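Long-range contacts in penicillin binding protein 2X (Streptococcus thermophilus, PDB 5U47), which probably cross-links the peptides of neighbouring glycan strands in septal peptidoglycan as a transpeptidase, the kind of enzyme that beta-lactams inactivate by acylating its essential serine: residues S591-D596 against V630-I636; L613-I617 against A638-I644. The protein carries 1 engineered substitution. All coordinates share one frame; numbering follows the deposited sequence.

Interaction 1. Residues S591-D596 against V630-I636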
ATOM      1  N   SER A 591      19.679 -13.461  -3.724  1.00 29.31           N
ATOM      2  CA  SER A 591      19.271 -14.630  -2.955  1.00 30.29           C
ATOM      3  C   SER A 591      18.471 -14.196  -1.714  1.00 29.80           C
ATOM      4  O   SER A 591      18.656 -13.076  -1.198  1.00 28.62           O
ATOM      5  CB  SER A 591      20.501 -15.467  -2.557  1.00 33.00           C
ATOM      6  OG  SER A 591      21.302 -14.758  -1.630  1.00 36.69           O
ATOM      7  N   TYR A 592      17.568 -15.068  -1.259  1.00 27.78           N
ATOM      8  CA  TYR A 592      16.771 -14.815  -0.045  1.00 27.26           C
ATOM      9  C   TYR A 592      16.432 -16.137   0.639  1.00 27.89           C
ATOM     10  O   TYR A 592      16.170 -17.128  -0.034  1.00 26.96           O
ATOM     11  CB  TYR A 592      15.443 -14.082  -0.357  1.00 26.28           C
ATOM     12  CG  TYR A 592      14.570 -13.883   0.872  1.00 26.51           C
ATOM     13  CD1 TYR A 592      14.890 -12.909   1.833  1.00 26.84           C
ATOM     14  CD2 TYR A 592      13.456 -14.691   1.105  1.00 26.71           C
ATOM     15  CE1 TYR A 592      14.122 -12.743   2.975  1.00 26.89           C
ATOM     16  CE2 TYR A 592      12.671 -14.527   2.245  1.00 26.81           C
ATOM     17  CZ  TYR A 592      12.994 -13.547   3.168  1.00 27.79           C
ATOM     18  OH  TYR A 592      12.210 -13.387   4.301  1.00 29.29           O
ATOM     19  N   GLN A 593      16.467 -16.143   1.967  1.00 28.47           N
ATOM     20  CA  GLN A 593      16.069 -17.314   2.750  1.00 30.00           C
ATOM     21  C   GLN A 593      15.255 -16.844   3.966  1.00 30.00           C
ATOM     22  O   GLN A 593      15.434 -15.729   4.457  1.00 31.89           O
ATOM     23  CB  GLN A 593      17.285 -18.189   3.106  1.00 31.97           C
ATOM     24  CG  GLN A 593      18.428 -17.490   3.787  1.00 33.44           C
ATOM     25  CD  GLN A 593      19.662 -18.387   3.921  1.00 35.72           C
ATOM     26  OE1 GLN A 593      20.209 -18.890   2.932  1.00 38.14           O
ATOM     27  NE2 GLN A 593      20.109 -18.570   5.137  1.00 35.23           N
ATOM     28  N   THR A 594      14.326 -17.666   4.420  1.00 29.79           N
ATOM     29  CA  THR A 594      13.449 -17.254   5.510  1.00 31.11           C
ATOM     30  C   THR A 594      14.130 -17.116   6.837  1.00 32.98           C
ATOM     31  O   THR A 594      13.743 -16.264   7.631  1.00 34.69           O
ATOM     32  CB  THR A 594      12.298 -18.249   5.772  1.00 31.23           C
ATOM     33  OG1 THR A 594      12.822 -19.506   6.205  1.00 31.08           O
ATOM     34  CG2 THR A 594      11.452 -18.470   4.538  1.00 30.95           C
ATOM     35  N   GLY A 595      15.150 -17.943   7.072  1.00 33.28           N
ATOM     36  CA  GLY A 595      15.727 -18.048   8.400  1.00 35.99           C
ATOM     37  C   GLY A 595      14.736 -18.897   9.218  1.00 36.33           C
ATOM     38  O   GLY A 595      13.723 -19.382   8.674  1.00 31.32           O
ATOM     39  N   ASP A 596      15.023 -19.080  10.510  1.00 39.99           N
ATOM     40  CA  ASP A 596      14.162 -19.875  11.415  1.00 43.39           C
ATOM     41  C   ASP A 596      12.852 -19.180  11.697  1.00 39.23           C
ATOM     42  O   ASP A 596      12.835 -18.181  12.406  1.00 39.64           O
ATOM     43  CB  ASP A 596      14.845 -20.109  12.769  1.00 49.17           C
ATOM     44  CG  ASP A 596      16.044 -21.001  12.675  1.00 55.43           C
ATOM     45  OD1 ASP A 596      16.007 -21.988  11.896  1.00 57.57           O
ATOM     46  OD2 ASP A 596      17.021 -20.736  13.427  1.00 66.02           O
ATOM     47  N   VAL A 630       9.561 -24.981   2.797  1.00 28.83           N
ATOM     48  CA  VAL A 630      10.967 -24.763   2.492  1.00 29.76           C
ATOM     49  C   VAL A 630      11.702 -24.614   3.826  1.00 30.88           C
ATOM     50  O   VAL A 630      11.123 -24.162   4.832  1.00 29.96           O
ATOM     51  CB  VAL A 630      11.205 -23.517   1.602  1.00 29.44           C
ATOM     52  CG1 VAL A 630      10.560 -23.706   0.229  1.00 28.49           C
ATOM     53  CG2 VAL A 630      10.699 -22.240   2.268  1.00 30.01           C
ATOM     54  N   ASP A 631      12.978 -24.974   3.817  1.00 31.08           N
ATOM     55  CA  ASP A 631      13.809 -24.933   5.014  1.00 33.22           C
ATOM     56  C   ASP A 631      14.370 -23.530   5.300  1.00 32.00           C
ATOM     57  O   ASP A 631      14.391 -22.666   4.430  1.00 30.10           O
ATOM     58  CB  ASP A 631      14.954 -25.944   4.867  1.00 35.86           C
ATOM     59  CG  ASP A 631      14.461 -27.385   4.701  1.00 38.58           C
ATOM     60  OD1 ASP A 631      13.363 -27.720   5.213  1.00 39.30           O
ATOM     61  OD2 ASP A 631      15.196 -28.185   4.079  1.00 40.25           O
ATOM     62  N   ALA A 632      14.860 -23.348   6.525  1.00 31.02           N
ATOM     63  CA  ALA A 632      15.373 -22.066   6.999  1.00 32.03           C
ATOM     64  C   ALA A 632      16.480 -21.465   6.136  1.00 31.99           C
ATOM     65  O   ALA A 632      16.546 -20.251   6.007  1.00 33.24           O
ATOM     66  CB  ALA A 632      15.866 -22.196   8.449  1.00 33.35           C
ATOM     67  N   LYS A 633      17.335 -22.306   5.553  1.00 31.28           N
ATOM     68  CA  LYS A 633      18.460 -21.831   4.747  1.00 32.52           C
ATOM     69  C   LYS A 633      18.307 -22.175   3.273  1.00 31.83           C
ATOM     70  O   LYS A 633      19.279 -22.171   2.520  1.00 33.58           O
ATOM     71  CB  LYS A 633      19.786 -22.395   5.281  1.00 34.36           C
ATOM     72  CG  LYS A 633      20.126 -21.910   6.676  1.00 37.62           C
ATOM     73  CD  LYS A 633      21.483 -22.429   7.126  1.00 40.97           C
ATOM     74  CE  LYS A 633      21.882 -21.770   8.433  1.00 44.06           C
ATOM     75  NZ  LYS A 633      23.201 -22.258   8.911  1.00 47.66           N
ATOM     76  N   GLU A 634      17.082 -22.470   2.873  1.00 31.31           N
ATOM     77  CA  GLU A 634      16.788 -22.793   1.512  1.00 31.20           C
ATOM     78  C   GLU A 634      16.554 -21.480   0.760  1.00 30.14           C
ATOM     79  O   GLU A 634      15.841 -20.602   1.241  1.00 29.42           O
ATOM     80  CB  GLU A 634      15.535 -23.661   1.469  1.00 31.17           C
ATOM     81  CG  GLU A 634      15.199 -24.181   0.092  1.00 30.62           C
ATOM     82  CD  GLU A 634      14.116 -25.247   0.108  1.00 32.29           C
ATOM     83  OE1 GLU A 634      13.857 -25.846   1.180  1.00 30.10           O
ATOM     84  OE2 GLU A 634      13.528 -25.483  -0.972  1.00 31.72           O
ATOM     85  N   ASN A 635      17.173 -21.336  -0.407  1.00 30.27           N
ATOM     86  CA  ASN A 635      16.996 -20.119  -1.184  1.00 29.84           C
ATOM     87  C   ASN A 635      15.606 -20.109  -1.773  1.00 27.66           C
ATOM     88  O   ASN A 635      15.148 -21.135  -2.278  1.00 27.46           O
ATOM     89  CB  ASN A 635      18.009 -19.994  -2.311  1.00 31.52           C
ATOM     90  CG  ASN A 635      17.884 -18.659  -3.015  1.00 30.97           C
ATOM     91  OD1 ASN A 635      18.187 -17.625  -2.429  1.00 31.07           O
ATOM     92  ND2 ASN A 635      17.411 -18.673  -4.261  1.00 29.28           N
ATOM     93  N   ILE A 636      14.926 -18.963  -1.668  1.00 27.53           N
ATOM     94  CA  ILE A 636      13.589 -18.791  -2.199  1.00 27.14           C
ATOM     95  C   ILE A 636      13.674 -17.740  -3.317  1.00 28.06           C
ATOM     96  O   ILE A 636      14.056 -16.587  -3.074  1.00 27.93           O
ATOM     97  CB  ILE A 636      12.605 -18.316  -1.123  1.00 28.35           C
ATOM     98  CG1 ILE A 636      12.612 -19.255   0.068  1.00 30.88           C
ATOM     99  CG2 ILE A 636      11.185 -18.268  -1.669  1.00 27.21           C
ATOM    100  CD1 ILE A 636      11.725 -18.756   1.185  1.00 33.10           C
TER
HETATM  101  O   HOH W   1      19.489 -17.826  -0.084  1.00 37.15           O
HETATM  102  O   HOH W   2      11.443 -21.905   6.556  1.00 29.84           O
HETATM  103  O   HOH W   3      14.144 -20.140   3.230  1.00 32.03           O

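Interaction 2. Residues L613-I617 against A638-I644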
ATOM      1  N   LEU A 613       9.285 -10.412  -1.941  1.00 22.66           N
ATOM      2  CA  LEU A 613       8.739 -10.945  -3.172  1.00 23.42           C
ATOM      3  C   LEU A 613       8.461 -12.459  -3.207  1.00 23.52           C
ATOM      4  O   LEU A 613       8.328 -13.059  -4.273  1.00 27.48           O
ATOM      5  CB  LEU A 613       9.555 -10.464  -4.377  1.00 24.46           C
ATOM      6  CG  LEU A 613       9.732  -8.934  -4.444  1.00 26.10           C
ATOM      7  CD1 LEU A 613      10.305  -8.559  -5.788  1.00 26.03           C
ATOM      8  CD2 LEU A 613       8.403  -8.206  -4.252  1.00 25.75           C
ATOM      9  N   VAL A 614       8.320 -13.049  -2.043  1.00 22.95           N
ATOM     10  CA  VAL A 614       7.924 -14.447  -1.937  1.00 23.75           C
ATOM     11  C   VAL A 614       6.391 -14.440  -1.921  1.00 23.39           C
ATOM     12  O   VAL A 614       5.780 -13.410  -1.571  1.00 21.63           O
ATOM     13  CB  VAL A 614       8.511 -15.059  -0.665  1.00 24.13           C
ATOM     14  CG1 VAL A 614       8.039 -16.493  -0.462  1.00 25.01           C
ATOM     15  CG2 VAL A 614      10.031 -15.005  -0.749  1.00 25.93           C
ATOM     16  N   HIS A 615       5.773 -15.537  -2.369  1.00 23.96           N
ATOM     17  CA  HIS A 615       4.299 -15.648  -2.424  1.00 23.47           C
ATOM     18  C   HIS A 615       3.868 -16.738  -1.441  1.00 23.78           C
ATOM     19  O   HIS A 615       3.715 -17.903  -1.824  1.00 21.67           O
ATOM     20  CB  HIS A 615       3.791 -15.997  -3.836  1.00 22.95           C
ATOM     21  CG  HIS A 615       4.023 -14.927  -4.858  1.00 22.63           C
ATOM     22  ND1 HIS A 615       3.771 -15.126  -6.198  1.00 22.00           N
ATOM     23  CD2 HIS A 615       4.529 -13.674  -4.750  1.00 22.22           C
ATOM     24  CE1 HIS A 615       4.055 -14.019  -6.862  1.00 22.48           C
ATOM     25  NE2 HIS A 615       4.519 -13.124  -6.007  1.00 22.23           N
ATOM     26  N   PRO A 616       3.690 -16.368  -0.163  1.00 24.04           N
ATOM     27  CA  PRO A 616       3.327 -17.349   0.829  1.00 23.72           C
ATOM     28  C   PRO A 616       1.844 -17.682   0.823  1.00 24.94           C
ATOM     29  O   PRO A 616       1.022 -16.856   0.439  1.00 24.52           O
ATOM     30  CB  PRO A 616       3.679 -16.643   2.137  1.00 25.16           C
ATOM     31  CG  PRO A 616       3.417 -15.216   1.861  1.00 24.18           C
ATOM     32  CD  PRO A 616       3.775 -15.014   0.414  1.00 23.95           C
ATOM     33  N   ILE A 617       1.526 -18.906   1.223  1.00 23.90           N
ATOM     34  CA  ILE A 617       0.146 -19.354   1.392  1.00 24.59           C
ATOM     35  C   ILE A 617       0.062 -19.815   2.852  1.00 25.92           C
ATOM     36  O   ILE A 617       0.764 -20.769   3.248  1.00 24.32           O
ATOM     37  CB  ILE A 617      -0.206 -20.548   0.492  1.00 24.36           C
ATOM     38  CG1 ILE A 617      -0.058 -20.168  -0.987  1.00 24.59           C
ATOM     39  CG2 ILE A 617      -1.613 -21.017   0.807  1.00 24.46           C
ATOM     40  CD1 ILE A 617      -0.086 -21.352  -1.931  1.00 25.72           C
ATOM     41  N   ALA A 638      12.469 -15.129  -6.327  1.00 25.72           N
ATOM     42  CA  ALA A 638      11.418 -14.136  -6.405  1.00 23.86           C
ATOM     43  C   ALA A 638      10.162 -14.828  -6.961  1.00 23.34           C
ATOM     44  O   ALA A 638      10.236 -15.618  -7.907  1.00 23.78           O
ATOM     45  CB  ALA A 638      11.829 -12.979  -7.301  1.00 23.36           C
ATOM     46  N   ASN A 639       9.032 -14.533  -6.342  1.00 23.32           N
ATOM     47  CA  ASN A 639       7.717 -15.050  -6.733  1.00 24.09           C
ATOM     48  C   ASN A 639       7.493 -16.521  -6.444  1.00 25.46           C
ATOM     49  O   ASN A 639       6.475 -17.059  -6.842  1.00 25.71           O
ATOM     50  CB  ASN A 639       7.450 -14.735  -8.209  1.00 23.89           C
ATOM     51  CG  ASN A 639       7.707 -13.281  -8.508  1.00 24.92           C
ATOM     52  OD1 ASN A 639       7.140 -12.413  -7.840  1.00 25.53           O
ATOM     53  ND2 ASN A 639       8.606 -12.997  -9.464  1.00 23.34           N
ATOM     54  N   GLU A 640       8.424 -17.168  -5.746  1.00 24.44           N
ATOM     55  CA  GLU A 640       8.240 -18.555  -5.426  1.00 25.51           C
ATOM     56  C   GLU A 640       7.088 -18.696  -4.396  1.00 23.70           C
ATOM     57  O   GLU A 640       6.978 -17.933  -3.455  1.00 22.00           O
ATOM     58  CB  GLU A 640       9.543 -19.162  -4.907  1.00 26.97           C
ATOM     59  CG  GLU A 640       9.428 -20.621  -4.506  1.00 29.86           C
ATOM     60  CD  GLU A 640      10.775 -21.261  -4.213  1.00 32.49           C
ATOM     61  OE1 GLU A 640      11.818 -20.693  -4.615  1.00 33.44           O
ATOM     62  OE2 GLU A 640      10.779 -22.335  -3.594  1.00 34.59           O
ATOM     63  N   GLN A 641       6.233 -19.680  -4.634  1.00 23.30           N
ATOM     64  CA  GLN A 641       5.090 -19.946  -3.792  1.00 23.54           C
ATOM     65  C   GLN A 641       5.479 -20.966  -2.734  1.00 23.70           C
ATOM     66  O   GLN A 641       5.977 -22.035  -3.061  1.00 25.94           O
ATOM     67  CB  GLN A 641       3.971 -20.504  -4.650  1.00 22.92           C
ATOM     68  CG  GLN A 641       2.635 -20.700  -3.952  1.00 22.60           C
ATOM     69  CD  GLN A 641       1.682 -21.454  -4.859  1.00 23.61           C
ATOM     70  OE1 GLN A 641       1.766 -22.679  -4.975  1.00 23.47           O
ATOM     71  NE2 GLN A 641       0.797 -20.719  -5.542  1.00 22.56           N
ATOM     72  N   ILE A 642       5.231 -20.646  -1.470  1.00 23.96           N
ATOM     73  CA  ILE A 642       5.553 -21.555  -0.381  1.00 24.50           C
ATOM     74  C   ILE A 642       4.353 -21.710   0.543  1.00 24.12           C
ATOM     75  O   ILE A 642       3.459 -20.848   0.565  1.00 23.78           O
ATOM     76  CB  ILE A 642       6.788 -21.083   0.426  1.00 25.64           C
ATOM     77  CG1 ILE A 642       6.482 -19.817   1.232  1.00 26.15           C
ATOM     78  CG2 ILE A 642       7.994 -20.905  -0.504  1.00 25.02           C
ATOM     79  CD1 ILE A 642       7.514 -19.521   2.295  1.00 27.80           C
ATOM     80  N   LEU A 643       4.339 -22.804   1.301  1.00 24.20           N
ATOM     81  CA  LEU A 643       3.267 -23.065   2.260  1.00 24.09           C
ATOM     82  C   LEU A 643       3.746 -22.821   3.684  1.00 23.81           C
ATOM     83  O   LEU A 643       4.846 -23.234   4.041  1.00 25.01           O
ATOM     84  CB  LEU A 643       2.807 -24.501   2.190  1.00 24.79           C
ATOM     85  CG  LEU A 643       2.275 -25.057   0.883  1.00 25.30           C
ATOM     86  CD1 LEU A 643       1.920 -26.524   1.101  1.00 26.23           C
ATOM     87  CD2 LEU A 643       1.074 -24.253   0.400  1.00 25.76           C
ATOM     88  N   ILE A 644       2.913 -22.157   4.474  1.00 24.14           N
ATOM     89  CA  ILE A 644       3.151 -21.919   5.897  1.00 25.91           C
ATOM     90  C   ILE A 644       1.954 -22.568   6.577  1.00 27.12           C
ATOM     91  O   ILE A 644       0.824 -22.070   6.468  1.00 26.00           O
ATOM     92  CB  ILE A 644       3.212 -20.418   6.243  1.00 25.99           C
ATOM     93  CG1 ILE A 644       4.398 -19.742   5.556  1.00 26.78           C
ATOM     94  CG2 ILE A 644       3.326 -20.200   7.750  1.00 26.96           C
ATOM     95  CD1 ILE A 644       4.375 -18.227   5.688  1.00 27.67           C
TER
HETATM   96  O   HOH W   4       5.958 -10.714  -5.927  1.00 24.08           O

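Interaction 1. Residues S591-D596 against V630-I636
Tyr592 and Ile636 join two irregular loops of a PASTA domain: the N-H of Ile636 reaches the carbonyl of Tyr592 in a nearly straight bond, N to O 2.8 Å. Next to it the carboxamide of Asn635 turns back, and its OD1 accepts the N-H of Tyr592 at 2.9 Å; an asparagine suits this place because its short amide can stand in for a backbone carbonyl. At the other end Gly595 N bonds to Ala632 O, 2.9 Å apart. Gly595 has a positive phi of 76°, a backbone shape that glycine adopts readily. Between these bonds the chains part around a water, which accepts from Thr594 N and donates to the carbonyls of Asp631 and Glu634.

Packing is tight on the inner side, where the CG2 methyl of Thr594 meets CD1 of Ile636 at only 3.4 Å, the two side chains crossing at about a right angle. A chi1 of 64° sets Thr594 OG1 between the backbone N and the carbonyl carbon, from where it bonds Gly595 O at 2.6 Å, and leaves CG2 beside the N, against Ile636. The outer side is looser and wet. There Gln593 runs alongside Lys633, both pointing the same way, its NE2 3.7 Å from Lys633 CG, while a water donates to Gln593 OE1 and Asn635 OD1. The type I turn Asp631-Glu634 is closed by Glu634 N to Asp631 O, and Glu634 OE1 accepts from Asp631 N. Beneath the contact, Tyr592 and Thr594 rest on Leu609 of helix 602-611, and Ile636 O takes a hydrogen bond from Arg450 of strand 448-451.

Interaction 2. Residues L613-I617 against A638-I644
Strands 615-617 and 641-644 run parallel, their short axes 4.6 Å apart at closest approach and inclined by 32°, with His615, Pro616 and Ile617 bridged to Gln641, Ile642 and Leu643. This is the parallel pair of the three-stranded sheet of a PASTA domain, whose helix 602-611 ends in a Schellman motif with Leu613, at positive phi, as its C-prime residue. From that same residue, O accepts Asn639 N at 2.6 Å, and four more backbone bonds follow, from His615 N to Glu640 O through to Ile644 N with Ile617 O. Proline has no N-H to give, yet it fits here because the bonds on this strand use the amides of His615 and Ile617.

On the face toward helix 602-611, Pro616 CB lies 4.0 Å from Ile644 CD1. Compact, branched or cyclic groups suit this buried face, where Leu609 touches Pro616, Ile642 and Ile644. Val614, just ahead of the strand, brings CG1 against Ile642 CG1, the two side chains at about a right angle.

The other face is more mixed. Gln641 has CG anti to the backbone N (chi1 -174°) and runs on extended, which lays its length against Ile617 CD1, 3.4 Å from its CD; that methyl also reaches CD2 of Leu643. The glutamine is held at its far end, OE1 by Thr659 N and NE2 by Gly657 O. Leu643 packs in turn on Phe666 and Trp669 of helix 660-670. Asn639 lies alongside His615, its amide anchored by Lys453 N and Thr451 O. A water in the plane of the imidazole joins NE2 to Asn639 OD1, and in a CH-pi contact Asn639 CA sits over the His615 ring face, 3.8 Å from its centroid.

Overall arrangement
From the N terminus the chain runs through 591-596, passes along helix 602-611 and turns into 613-617, then forms strand 625-628 before returning through 630-636 and 638-644. Interaction 1 closes a loop over the helix and the first two strands; interaction 2 closes a shorter one, with strand 625-628 inside it. The two loops cross rather than nest, since their segments alternate. Their centres lie 11 Å apart and they share apolar packing: Ile636 CG2 meets Val614 CG2 at 3.6 Å, and Val630 adjoins Ile642. Together they tie the loop ahead of the helix to the sheet, while Arg450 is a neighbour common to both.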